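Local atomic coordinates of protein NRD1 (Saccharomyces cerevisiae, PDB entry 3CLJ), a protein that binds the serine-phosphorylated C-terminal domain of RNA polymerase II through its CTD-interacting domain, as part of the Nrd1-Nab3-Sen1 transcription termination complex. Residues Thr29-Ile43 with Ile65-Arg77. Numbering follows the deposited sequence.
Sequences TTYALDHIDIESKII and IDSIGRAYLDETR
Tyr72 of helix 58-77 packs as a knob among Ala32, Leu33, Glu39 and Ile43, between helix 22-34 and helix 39-52 of the CTD-interacting domain. Its OH donates to Ala32 O at 2.5 Å. The hydroxyl comes from above the carbonyl plane, 51° out of it, while Ala32 O lies at the edge of the Tyr72 ring, in its plane. Leu33 CD2 also meets that edge, and Ile36 CG1 comes within 3.7 Å of Tyr72 CE1, oblique to the ring. From helix 39-52, Glu39 brings CB to the hydroxyl; its carboxylate turns away to His92 and Gly88. A phenylalanine in place of Tyr72 would probably leave Ala32 O without this donor and weaken the tie between helix 22-34 and helix 58-77. One turn earlier, Ile68 is a knob among Thr29, Ala32, Ile42 and Ile43, its CG1 3.8 Å from Ala32 CB. Beside it, Thr29 OG1, also bonded to Ile25 O, lies 2.6 Å from Ser67 OG, which chi1 of -173° swings opposite its backbone N. Leu33 CD2 bridges Ala71 CB and Glu75 CG. The axes of segments 29-34 and 65-77 approach to 9.5 Å and cross at -35°; both knobs join three successive helices of the all-helical, right-handed superhelix characteristic of CID domains.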
ATOM      1  N   THR A  29      -5.425  -8.702   3.969  1.00 43.37           N
ATOM      2  CA  THR A  29      -6.318  -8.221   2.917  1.00 43.31           C
ATOM      3  C   THR A  29      -7.736  -8.759   3.177  1.00 43.33           C
ATOM      4  O   THR A  29      -8.754  -8.044   3.015  1.00 41.52           O
ATOM      5  CB  THR A  29      -5.797  -8.633   1.533  1.00 43.59           C
ATOM      6  OG1 THR A  29      -4.486  -8.055   1.331  1.00 44.43           O
ATOM      7  CG2 THR A  29      -6.734  -8.134   0.434  1.00 43.07           C
ATOM      8  N   THR A  30      -7.791 -10.018   3.604  1.00 43.18           N
ATOM      9  CA  THR A  30      -9.068 -10.618   3.997  1.00 45.30           C
ATOM     10  C   THR A  30      -9.679  -9.897   5.198  1.00 44.86           C
ATOM     11  O   THR A  30     -10.886  -9.605   5.208  1.00 44.88           O
ATOM     12  CB  THR A  30      -8.931 -12.134   4.210  1.00 44.84           C
ATOM     13  OG1 THR A  30      -8.536 -12.699   2.951  1.00 47.65           O
ATOM     14  CG2 THR A  30     -10.277 -12.769   4.663  1.00 46.54           C
ATOM     15  N   TYR A  31      -8.836  -9.551   6.169  1.00 44.42           N
ATOM     16  CA  TYR A  31      -9.313  -8.788   7.299  1.00 43.72           C
ATOM     17  C   TYR A  31      -9.859  -7.435   6.810  1.00 44.15           C
ATOM     18  O   TYR A  31     -10.910  -6.994   7.270  1.00 44.81           O
ATOM     19  CB  TYR A  31      -8.211  -8.576   8.351  1.00 44.13           C
ATOM     20  CG  TYR A  31      -8.755  -7.804   9.547  1.00 44.46           C
ATOM     21  CD1 TYR A  31      -9.262  -8.487  10.630  1.00 45.91           C
ATOM     22  CD2 TYR A  31      -8.795  -6.388   9.557  1.00 43.04           C
ATOM     23  CE1 TYR A  31      -9.793  -7.812  11.734  1.00 45.87           C
ATOM     24  CE2 TYR A  31      -9.339  -5.701  10.641  1.00 45.77           C
ATOM     25  CZ  TYR A  31      -9.845  -6.429  11.732  1.00 44.89           C
ATOM     26  OH  TYR A  31     -10.387  -5.810  12.842  1.00 42.38           O
ATOM     27  N   ALA A  32      -9.132  -6.760   5.911  1.00 43.86           N
ATOM     28  CA  ALA A  32      -9.541  -5.432   5.443  1.00 43.08           C
ATOM     29  C   ALA A  32     -10.946  -5.446   4.792  1.00 42.74           C
ATOM     30  O   ALA A  32     -11.771  -4.548   5.039  1.00 42.36           O
ATOM     31  CB  ALA A  32      -8.477  -4.826   4.481  1.00 40.40           C
ATOM     32  N   LEU A  33     -11.196  -6.457   3.957  1.00 43.08           N
ATOM     33  CA  LEU A  33     -12.494  -6.616   3.256  1.00 42.96           C
ATOM     34  C   LEU A  33     -13.664  -7.022   4.181  1.00 42.81           C
ATOM     35  O   LEU A  33     -14.835  -6.714   3.910  1.00 42.57           O
ATOM     36  CB  LEU A  33     -12.348  -7.607   2.103  1.00 43.29           C
ATOM     37  CG  LEU A  33     -11.545  -7.234   0.853  1.00 42.91           C
ATOM     38  CD1 LEU A  33     -11.320  -8.575   0.071  1.00 42.92           C
ATOM     39  CD2 LEU A  33     -12.285  -6.211  -0.041  1.00 38.58           C
ATOM     40  N   ASP A  34     -13.334  -7.716   5.266  1.00 42.85           N
ATOM     41  CA  ASP A  34     -14.285  -8.125   6.276  1.00 42.87           C
ATOM     42  C   ASP A  34     -14.645  -7.009   7.256  1.00 43.08           C
ATOM     43  O   ASP A  34     -15.603  -7.138   8.010  1.00 41.66           O
ATOM     44  CB  ASP A  34     -13.702  -9.280   7.080  1.00 43.14           C
ATOM     45  CG  ASP A  34     -13.770 -10.600   6.344  1.00 45.64           C
ATOM     46  OD1 ASP A  34     -14.342 -10.662   5.227  1.00 46.90           O
ATOM     47  OD2 ASP A  34     -13.244 -11.583   6.896  1.00 47.38           O
ATOM     48  N   HIS A  35     -13.843  -5.944   7.283  1.00 43.12           N
ATOM     49  CA  HIS A  35     -14.028  -4.913   8.290  1.00 43.01           C
ATOM     50  C   HIS A  35     -13.867  -3.543   7.614  1.00 43.37           C
ATOM     51  O   HIS A  35     -13.109  -2.687   8.075  1.00 42.92           O
ATOM     52  CB  HIS A  35     -13.021  -5.117   9.448  1.00 43.78           C
ATOM     53  CG  HIS A  35     -13.157  -6.438  10.161  1.00 44.87           C
ATOM     54  ND1 HIS A  35     -14.031  -6.643  11.205  1.00 48.13           N
ATOM     55  CD2 HIS A  35     -12.523  -7.623   9.973  1.00 48.60           C
ATOM     56  CE1 HIS A  35     -13.944  -7.897  11.621  1.00 48.69           C
ATOM     57  NE2 HIS A  35     -13.036  -8.515  10.888  1.00 46.80           N
ATOM     58  N   ILE A  36     -14.586  -3.342   6.508  1.00 42.77           N
ATOM     59  CA  ILE A  36     -14.584  -2.056   5.811  1.00 42.75           C
ATOM     60  C   ILE A  36     -15.088  -0.919   6.734  1.00 43.04           C
ATOM     61  O   ILE A  36     -14.642   0.233   6.615  1.00 42.22           O
ATOM     62  CB  ILE A  36     -15.381  -2.125   4.463  1.00 43.02           C
ATOM     63  CG1 ILE A  36     -14.584  -2.913   3.410  1.00 42.84           C
ATOM     64  CG2 ILE A  36     -15.727  -0.729   3.914  1.00 43.03           C
ATOM     65  CD1 ILE A  36     -15.480  -3.642   2.410  1.00 42.13           C
ATOM     66  N   ASP A  37     -15.988  -1.251   7.663  1.00 42.75           N
ATOM     67  CA  ASP A  37     -16.533  -0.246   8.613  1.00 43.26           C
ATOM     68  C   ASP A  37     -15.431   0.491   9.423  1.00 43.14           C
ATOM     69  O   ASP A  37     -15.519   1.686   9.626  1.00 43.04           O
ATOM     70  CB  ASP A  37     -17.694  -0.812   9.484  1.00 42.57           C
ATOM     71  CG  ASP A  37     -17.238  -1.842  10.553  1.00 42.87           C
ATOM     72  OD1 ASP A  37     -16.442  -2.785  10.313  1.00 42.25           O
ATOM     73  OD2 ASP A  37     -17.745  -1.729  11.683  1.00 49.57           O
ATOM     74  N   ILE A  38     -14.382  -0.236   9.830  1.00 43.65           N
ATOM     75  CA  ILE A  38     -13.226   0.362  10.502  1.00 44.63           C
ATOM     76  C   ILE A  38     -12.006   0.584   9.561  1.00 44.82           C
ATOM     77  O   ILE A  38     -10.862   0.646  10.023  1.00 45.08           O
ATOM     78  CB  ILE A  38     -12.838  -0.414  11.814  1.00 43.76           C
ATOM     79  CG1 ILE A  38     -12.600  -1.891  11.491  1.00 45.73           C
ATOM     80  CG2 ILE A  38     -13.912  -0.147  12.980  1.00 46.18           C
ATOM     81  CD1 ILE A  38     -11.605  -2.553  12.384  1.00 47.22           C
ATOM     82  N   GLU A  39     -12.252   0.750   8.253  1.00 45.57           N
ATOM     83  CA  GLU A  39     -11.170   0.968   7.300  1.00 46.25           C
ATOM     84  C   GLU A  39     -10.278   2.139   7.719  1.00 47.01           C
ATOM     85  O   GLU A  39      -9.098   2.176   7.376  1.00 47.53           O
ATOM     86  CB  GLU A  39     -11.692   1.243   5.877  1.00 46.48           C
ATOM     87  CG  GLU A  39     -12.674   2.402   5.746  1.00 47.71           C
ATOM     88  CD  GLU A  39     -12.028   3.803   5.704  1.00 48.33           C
ATOM     89  OE1 GLU A  39     -12.768   4.816   5.849  1.00 47.95           O
ATOM     90  OE2 GLU A  39     -10.805   3.874   5.518  1.00 47.97           O
ATOM     91  N   SER A  40     -10.839   3.104   8.443  1.00 45.96           N
ATOM     92  CA  SER A  40     -10.095   4.315   8.724  1.00 47.25           C
ATOM     93  C   SER A  40      -8.827   4.020   9.552  1.00 46.51           C
ATOM     94  O   SER A  40      -7.770   4.597   9.322  1.00 44.76           O
ATOM     95  CB  SER A  40     -11.024   5.364   9.325  1.00 47.41           C
ATOM     96  OG  SER A  40     -10.327   6.221  10.199  1.00 53.45           O
ATOM     97  N   LYS A  41      -8.935   3.091  10.497  1.00 46.69           N
ATOM     98  CA  LYS A  41      -7.765   2.715  11.277  1.00 46.95           C
ATOM     99  C   LYS A  41      -6.910   1.562  10.673  1.00 46.89           C
ATOM    100  O   LYS A  41      -5.759   1.370  11.093  1.00 47.81           O
ATOM    101  CB  LYS A  41      -8.109   2.542  12.782  1.00 47.55           C
ATOM    102  CG  LYS A  41      -8.846   1.284  13.197  1.00 47.04           C
ATOM    103  CD  LYS A  41      -9.152   1.339  14.725  1.00 45.68           C
ATOM    104  CE  LYS A  41     -10.048   0.134  15.136  1.00 47.50           C
ATOM    105  NZ  LYS A  41     -10.477  -0.016  16.591  1.00 47.18           N
ATOM    106  N   ILE A  42      -7.471   0.806   9.722  1.00 45.58           N
ATOM    107  CA  ILE A  42      -6.694  -0.156   8.926  1.00 44.41           C
ATOM    108  C   ILE A  42      -5.751   0.630   7.992  1.00 44.71           C
ATOM    109  O   ILE A  42      -4.542   0.313   7.890  1.00 44.79           O
ATOM    110  CB  ILE A  42      -7.613  -1.106   8.091  1.00 44.80           C
ATOM    111  CG1 ILE A  42      -8.351  -2.121   9.031  1.00 44.11           C
ATOM    112  CG2 ILE A  42      -6.817  -1.737   6.870  1.00 44.86           C
ATOM    113  CD1 ILE A  42      -9.749  -2.580   8.543  1.00 42.71           C
ATOM    114  N   ILE A  43      -6.306   1.658   7.364  1.00 43.72           N
ATOM    115  CA  ILE A  43      -5.624   2.471   6.362  1.00 44.66           C
ATOM    116  C   ILE A  43      -4.496   3.316   7.006  1.00 44.66           C
ATOM    117  O   ILE A  43      -3.353   3.291   6.506  1.00 45.72           O
ATOM    118  CB  ILE A  43      -6.669   3.297   5.509  1.00 45.04           C
ATOM    119  CG1 ILE A  43      -7.544   2.332   4.643  1.00 42.93           C
ATOM    120  CG2 ILE A  43      -5.999   4.421   4.666  1.00 44.29           C
ATOM    121  CD1 ILE A  43      -6.810   1.700   3.464  1.00 39.04           C
ATOM    122  N   ILE A  65      -0.290  -2.181   0.586  1.00 44.05           N
ATOM    123  CA  ILE A  65      -1.166  -1.168  -0.027  1.00 44.80           C
ATOM    124  C   ILE A  65      -1.756  -1.555  -1.401  1.00 43.92           C
ATOM    125  O   ILE A  65      -2.936  -1.244  -1.702  1.00 44.89           O
ATOM    126  CB  ILE A  65      -0.424   0.237  -0.063  1.00 45.53           C
ATOM    127  CG1 ILE A  65      -0.245   0.751   1.362  1.00 47.70           C
ATOM    128  CG2 ILE A  65      -1.144   1.250  -1.018  1.00 45.84           C
ATOM    129  CD1 ILE A  65       0.865   1.824   1.505  1.00 46.80           C
ATOM    130  N   ASP A  66      -0.947  -2.188  -2.259  1.00 42.65           N
ATOM    131  CA  ASP A  66      -1.430  -2.745  -3.499  1.00 43.41           C
ATOM    132  C   ASP A  66      -2.554  -3.723  -3.287  1.00 43.05           C
ATOM    133  O   ASP A  66      -3.539  -3.698  -3.987  1.00 42.66           O
ATOM    134  CB  ASP A  66      -0.281  -3.487  -4.260  1.00 44.49           C
ATOM    135  CG  ASP A  66      -0.753  -4.117  -5.533  1.00 44.83           C
ATOM    136  OD1 ASP A  66      -1.234  -3.397  -6.435  1.00 44.70           O
ATOM    137  OD2 ASP A  66      -0.680  -5.356  -5.679  1.00 41.06           O
ATOM    138  N   SER A  67      -2.353  -4.639  -2.364  1.00 43.48           N
ATOM    139  CA  SER A  67      -3.306  -5.716  -2.154  1.00 43.27           C
ATOM    140  C   SER A  67      -4.654  -5.193  -1.597  1.00 43.57           C
ATOM    141  O   SER A  67      -5.712  -5.502  -2.126  1.00 43.30           O
ATOM    142  CB  SER A  67      -2.708  -6.743  -1.185  1.00 42.32           C
ATOM    143  OG  SER A  67      -3.565  -7.870  -1.097  1.00 44.37           O
ATOM    144  N   ILE A  68      -4.584  -4.405  -0.534  1.00 43.53           N
ATOM    145  CA  ILE A  68      -5.749  -3.858   0.083  1.00 43.80           C
ATOM    146  C   ILE A  68      -6.356  -2.782  -0.851  1.00 43.34           C
ATOM    147  O   ILE A  68      -7.573  -2.773  -1.109  1.00 43.34           O
ATOM    148  CB  ILE A  68      -5.403  -3.327   1.510  1.00 44.68           C
ATOM    149  CG1 ILE A  68      -5.212  -4.518   2.465  1.00 43.29           C
ATOM    150  CG2 ILE A  68      -6.525  -2.337   2.033  1.00 43.21           C
ATOM    151  CD1 ILE A  68      -4.672  -4.093   3.901  1.00 43.97           C
ATOM    152  N   GLY A  69      -5.505  -1.923  -1.406  1.00 42.12           N
ATOM    153  CA  GLY A  69      -5.995  -0.936  -2.326  1.00 42.38           C
ATOM    154  C   GLY A  69      -6.754  -1.448  -3.517  1.00 42.39           C
ATOM    155  O   GLY A  69      -7.816  -0.878  -3.857  1.00 43.14           O
ATOM    156  N   ARG A  70      -6.238  -2.521  -4.178  1.00 42.87           N
ATOM    157  CA  ARG A  70      -6.895  -3.028  -5.390  1.00 41.17           C
ATOM    158  C   ARG A  70      -8.081  -3.903  -4.981  1.00 40.99           C
ATOM    159  O   ARG A  70      -9.047  -3.969  -5.722  1.00 40.55           O
ATOM    160  CB  ARG A  70      -5.958  -3.737  -6.418  1.00 41.35           C
ATOM    161  CG  ARG A  70      -5.055  -2.803  -7.320  1.00 40.20           C
ATOM    162  CD  ARG A  70      -4.205  -3.562  -8.463  1.00 41.72           C
ATOM    163  NE  ARG A  70      -3.353  -4.571  -7.828  1.00 42.69           N
ATOM    164  CZ  ARG A  70      -3.626  -5.874  -7.736  1.00 43.12           C
ATOM    165  NH1 ARG A  70      -4.703  -6.407  -8.320  1.00 43.88           N
ATOM    166  NH2 ARG A  70      -2.821  -6.636  -7.023  1.00 43.86           N
ATOM    167  N   ALA A  71      -8.029  -4.525  -3.791  1.00 41.36           N
ATOM    168  CA  ALA A  71      -9.213  -5.266  -3.270  1.00 42.34           C
ATOM    169  C   ALA A  71     -10.402  -4.310  -3.019  1.00 41.14           C
ATOM    170  O   ALA A  71     -11.531  -4.581  -3.417  1.00 42.19           O
ATOM    171  CB  ALA A  71      -8.888  -6.086  -2.018  1.00 41.27           C
ATOM    172  N   TYR A  72     -10.110  -3.169  -2.424  1.00 41.40           N
ATOM    173  CA  TYR A  72     -11.117  -2.148  -2.119  1.00 41.30           C
ATOM    174  C   TYR A  72     -11.636  -1.528  -3.392  1.00 41.20           C
ATOM    175  O   TYR A  72     -12.828  -1.276  -3.506  1.00 40.56           O
ATOM    176  CB  TYR A  72     -10.494  -1.082  -1.206  1.00 41.00           C
ATOM    177  CG  TYR A  72     -10.593  -1.393   0.272  1.00 42.02           C
ATOM    178  CD1 TYR A  72     -11.020  -2.637   0.728  1.00 40.78           C
ATOM    179  CD2 TYR A  72     -10.201  -0.454   1.222  1.00 41.38           C
ATOM    180  CE1 TYR A  72     -11.111  -2.921   2.115  1.00 43.02           C
ATOM    181  CE2 TYR A  72     -10.305  -0.734   2.625  1.00 44.06           C
ATOM    182  CZ  TYR A  72     -10.769  -1.956   3.071  1.00 43.59           C
ATOM    183  OH  TYR A  72     -10.914  -2.219   4.456  1.00 41.09           O
ATOM    184  N   LEU A  73     -10.718  -1.270  -4.331  1.00 42.82           N
ATOM    185  CA  LEU A  73     -11.027  -0.765  -5.687  1.00 44.07           C
ATOM    186  C   LEU A  73     -11.963  -1.699  -6.414  1.00 45.67           C
ATOM    187  O   LEU A  73     -12.848  -1.245  -7.154  1.00 45.61           O
ATOM    188  CB  LEU A  73      -9.752  -0.514  -6.539  1.00 43.24           C
ATOM    189  CG  LEU A  73      -9.922   0.074  -7.954  1.00 43.91           C
ATOM    190  CD1 LEU A  73     -10.650   1.431  -7.913  1.00 45.95           C
ATOM    191  CD2 LEU A  73      -8.619   0.186  -8.732  1.00 44.95           C
ATOM    192  N   ASP A  74     -11.803  -3.005  -6.208  1.00 47.91           N
ATOM    193  CA  ASP A  74     -12.810  -3.928  -6.737  1.00 50.69           C
ATOM    194  C   ASP A  74     -14.182  -3.855  -6.073  1.00 51.04           C
ATOM    195  O   ASP A  74     -15.176  -3.990  -6.757  1.00 50.73           O
ATOM    196  CB  ASP A  74     -12.316  -5.367  -6.741  1.00 52.30           C
ATOM    197  CG  ASP A  74     -11.411  -5.648  -7.902  1.00 57.79           C
ATOM    198  OD1 ASP A  74     -11.512  -4.920  -8.948  1.00 60.61           O
ATOM    199  OD2 ASP A  74     -10.593  -6.592  -7.751  1.00 63.60           O
ATOM    200  N   GLU A  75     -14.227  -3.674  -4.753  1.00 52.40           N
ATOM    201  CA  GLU A  75     -15.486  -3.529  -4.023  1.00 54.30           C
ATOM    202  C   GLU A  75     -16.276  -2.281  -4.455  1.00 55.65           C
ATOM    203  O   GLU A  75     -17.499  -2.308  -4.579  1.00 55.86           O
ATOM    204  CB  GLU A  75     -15.225  -3.468  -2.528  1.00 54.12           C
ATOM    205  CG  GLU A  75     -14.900  -4.773  -1.907  1.00 55.18           C
ATOM    206  CD  GLU A  75     -16.030  -5.774  -1.997  1.00 58.91           C
ATOM    207  OE1 GLU A  75     -17.196  -5.400  -1.720  1.00 59.63           O
ATOM    208  OE2 GLU A  75     -15.743  -6.943  -2.347  1.00 60.31           O
ATOM    209  N   THR A  76     -15.537  -1.194  -4.646  1.00 57.68           N
ATOM    210  CA  THR A  76     -15.977   0.038  -5.269  1.00 58.98           C
ATOM    211  C   THR A  76     -16.663  -0.180  -6.630  1.00 59.87           C
ATOM    212  O   THR A  76     -17.727   0.406  -6.891  1.00 59.53           O
ATOM    213  CB  THR A  76     -14.762   0.985  -5.358  1.00 59.17           C
ATOM    214  OG1 THR A  76     -14.788   1.851  -4.226  1.00 60.83           O
ATOM    215  CG2 THR A  76     -14.730   1.809  -6.654  1.00 60.54           C
ATOM    216  N   ARG A  77     -16.084  -1.045  -7.466  1.00 60.96           N
ATOM    217  CA  ARG A  77     -16.594  -1.299  -8.833  1.00 62.57           C
ATOM    218  C   ARG A  77     -17.757  -2.292  -8.940  1.00 63.22           C
ATOM    219  O   ARG A  77     -18.513  -2.238  -9.910  1.00 62.84           O
ATOM    220  CB  ARG A  77     -15.459  -1.718  -9.777  1.00 62.69           C
ATOM    221  CG  ARG A  77     -14.646  -0.540 -10.257  1.00 63.70           C
ATOM    222  CD  ARG A  77     -13.217  -0.915 -10.477  1.00 64.47           C
ATOM    223  NE  ARG A  77     -12.485   0.214 -11.029  1.00 65.43           N
ATOM    224  CZ  ARG A  77     -11.239   0.151 -11.490  1.00 66.38           C
ATOM    225  NH1 ARG A  77     -10.580  -1.007 -11.458  1.00 67.67           N
ATOM    226  NH2 ARG A  77     -10.650   1.243 -11.985  1.00 64.16           N
TER